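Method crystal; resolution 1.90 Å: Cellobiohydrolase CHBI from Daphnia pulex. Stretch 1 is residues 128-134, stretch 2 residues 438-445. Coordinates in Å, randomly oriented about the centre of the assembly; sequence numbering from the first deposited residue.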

# COMPACT_ATOMS: atom_id res chain seq x y z
N LEU A 128 17.04 0.67 -5.93
CA LEU A 128 18.31 0.28 -5.34
C LEU A 128 19.32 1.39 -5.48
O LEU A 128 19.45 2.00 -6.55
CB LEU A 128 18.88 -0.96 -6.04
CG LEU A 128 18.28 -2.33 -5.73
CD1 LEU A 128 19.07 -3.46 -6.35
CD2 LEU A 128 18.22 -2.55 -4.24
N ASN A 129 20.08 1.61 -4.43
CA ASN A 129 21.08 2.69 -4.31
C ASN A 129 20.48 4.06 -4.56
O ASN A 129 21.09 4.98 -5.19
CB ASN A 129 22.24 2.41 -5.27
CG ASN A 129 23.48 3.15 -4.87
OD1 ASN A 129 23.80 3.24 -3.71
ND2 ASN A 129 24.15 3.74 -5.83
N ARG A 130 19.23 4.21 -4.13
CA ARG A 130 18.56 5.51 -4.25
C ARG A 130 17.92 5.88 -2.89
O ARG A 130 17.85 5.08 -1.96
CB ARG A 130 17.47 5.46 -5.32
CG ARG A 130 18.00 5.18 -6.75
CD ARG A 130 18.71 6.38 -7.37
NE ARG A 130 19.18 5.99 -8.71
CZ ARG A 130 20.34 5.36 -8.95
NH1 ARG A 130 21.18 5.05 -8.00
NH2 ARG A 130 20.68 5.04 -10.21
N GLU A 131 17.41 7.10 -2.83
CA GLU A 131 16.70 7.64 -1.66
C GLU A 131 15.34 8.13 -2.21
O GLU A 131 15.25 8.78 -3.34
CB GLU A 131 17.50 8.78 -1.13
CG GLU A 131 17.02 9.60 0.05
CD GLU A 131 18.17 10.53 0.52
OE1 GLU A 131 19.17 10.01 1.13
OE2 GLU A 131 18.09 11.76 0.30
N PHE A 132 14.28 7.78 -1.46
CA PHE A 132 12.94 8.22 -1.77
C PHE A 132 12.41 8.98 -0.59
O PHE A 132 12.48 8.45 0.51
CB PHE A 132 12.01 6.99 -2.02
CG PHE A 132 10.60 7.37 -2.42
CD1 PHE A 132 10.32 7.67 -3.72
CD2 PHE A 132 9.56 7.44 -1.49
CE1 PHE A 132 9.05 8.06 -4.10
CE2 PHE A 132 8.29 7.78 -1.90
CZ PHE A 132 8.04 8.04 -3.20
N THR A 133 11.83 10.15 -0.81
CA THR A 133 11.36 10.95 0.27
C THR A 133 10.07 11.74 -0.00
O THR A 133 9.81 12.06 -1.16
CB THR A 133 12.44 11.92 0.84
OG1 THR A 133 12.24 13.26 0.47
CG2 THR A 133 13.70 11.49 0.67
N TYR A 134 9.30 12.03 1.04
CA TYR A 134 8.00 12.75 0.89
C TYR A 134 7.59 13.37 2.22
O TYR A 134 8.16 13.01 3.26
CB TYR A 134 6.89 11.81 0.32
CG TYR A 134 6.63 10.69 1.29
CD1 TYR A 134 7.45 9.58 1.32
CD2 TYR A 134 5.67 10.80 2.24
CE1 TYR A 134 7.29 8.57 2.29
CE2 TYR A 134 5.50 9.82 3.21
CZ TYR A 134 6.30 8.69 3.22
OH TYR A 134 6.12 7.71 4.21
N PHE A 438 13.03 11.99 -5.34
CA PHE A 438 13.66 10.70 -5.63
C PHE A 438 15.05 11.02 -6.23
O PHE A 438 15.14 11.89 -7.13
CB PHE A 438 12.81 9.99 -6.65
CG PHE A 438 13.40 8.72 -7.16
CD1 PHE A 438 13.76 7.71 -6.30
CD2 PHE A 438 13.51 8.49 -8.52
CE1 PHE A 438 14.29 6.50 -6.77
CE2 PHE A 438 14.06 7.30 -8.99
CZ PHE A 438 14.44 6.31 -8.12
N GLY A 439 16.09 10.40 -5.72
CA GLY A 439 17.46 10.74 -6.20
C GLY A 439 18.48 9.82 -5.64
O GLY A 439 18.13 8.87 -4.88
N PRO A 440 19.75 10.09 -5.91
CA PRO A 440 20.78 9.33 -5.22
C PRO A 440 20.74 9.61 -3.71
O PRO A 440 20.21 10.61 -3.24
CB PRO A 440 22.13 9.94 -5.73
CG PRO A 440 21.80 10.91 -6.75
CD PRO A 440 20.28 10.97 -6.98
N ILE A 441 21.36 8.73 -2.97
CA ILE A 441 21.51 8.87 -1.54
C ILE A 441 22.19 10.19 -1.16
O ILE A 441 23.21 10.53 -1.72
CB ILE A 441 22.19 7.63 -0.97
CG1 ILE A 441 21.23 6.45 -1.23
CG2 ILE A 441 22.50 7.82 0.50
CD1 ILE A 441 21.85 5.11 -1.15
N GLY A 442 21.56 10.93 -0.24
CA GLY A 442 22.01 12.25 0.21
C GLY A 442 21.49 13.42 -0.59
O GLY A 442 21.79 14.55 -0.25
N SER A 443 20.66 13.18 -1.61
CA SER A 443 20.27 14.25 -2.52
C SER A 443 18.89 14.92 -2.26
O SER A 443 18.59 15.93 -2.92
CB SER A 443 20.37 13.73 -3.97
OG SER A 443 19.27 12.90 -4.31
N THR A 444 18.02 14.35 -1.38
CA THR A 444 16.64 14.75 -1.39
C THR A 444 16.28 15.75 -0.28
O THR A 444 15.15 16.18 -0.25
CB THR A 444 15.66 13.54 -1.27
OG1 THR A 444 15.82 12.95 0.02
CG2 THR A 444 15.95 12.48 -2.27
N VAL A 445 17.16 16.04 0.66
CA VAL A 445 16.79 16.96 1.75
C VAL A 445 17.50 18.33 1.70
O VAL A 445 18.73 18.36 1.68
CB VAL A 445 16.98 16.24 3.10
CG1 VAL A 445 16.83 17.21 4.26
CG2 VAL A 445 15.96 15.11 3.20
O HOH W 1 23.08 6.92 -4.40

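Residues 128-134 and the chain's last eight residues, 438-445, lie more than 300 positions apart in sequence yet pair as neighbouring antiparallel strands, burying 564 Å² between them. The strand axes approach to 4.6 Å. E131 and G439 form the hydrogen-bonded pair: E131 N donates to G439 O (2.8 Å) and G439 N to E131 O (3.0 Å), both nearly straight. F132 faces F438 in the adjoining non-hydrogen-bonded pair, where F438 CA also lends a CA-H...O contact to E131 O (3.4 Å).

P440 to S443 make a type II turn, closed by S443 N to P440 O (3.1 Å). G442 takes the positive phi (89°) that this turn places at its third position and that glycine accepts most easily. The p rotamer of S443 (chi1 77°) brings its OG to P440 O as well, at 2.7 Å. That hydroxyl occupies the space beside G439, where an ideal CB would come within 2.2 Å of S443 OG.

E131 is the centre of the contact, with 119 Å² covered. Its chi1 and chi2 are both t (178° and 170°), so the chain extends and carries the carboxylate to the turn and the residues after it. There OE1 accepts from G442 N (2.9 Å, 173°), while OE2 accepts from T444 N (3.1 Å) and from T444 OG1 (2.6 Å), the latter position being less certain because OG1 sits too close to a neighbour in the model. Buried, the carboxylate thus has its charge met by backbone NH groups as well as a hydroxyl. T444 is p at chi1 (66°), which holds OG1 on the carboxylate side.

On the sheet face carrying F132 and F438, both phenylalanines are t at chi1 (-177° and 174°). F438 CD1 meets the edge of the F132 ring, near its plane, 4.3 Å from F132 CD1. The F438 ring also reaches R130, whose CB lies 3.6 Å from F438 CE1, so the aliphatic base of the arginine packs against an aromatic group. R130 bends through m, m and t (chi1 -63°, chi2 -74°, chi3 179°), turning its guanidinium back so that NH1 donates to N129 O (2.8 Å).

That same N129 O receives a hydrogen bond from water 1 (2.9 Å from the water O), which in turn accepts from I441 N (2.9 Å) and so bridges the stretches. Nearby, I441, m then t, brings its CD1 to 3.7 Å from N129 OD1, a van der Waals contact.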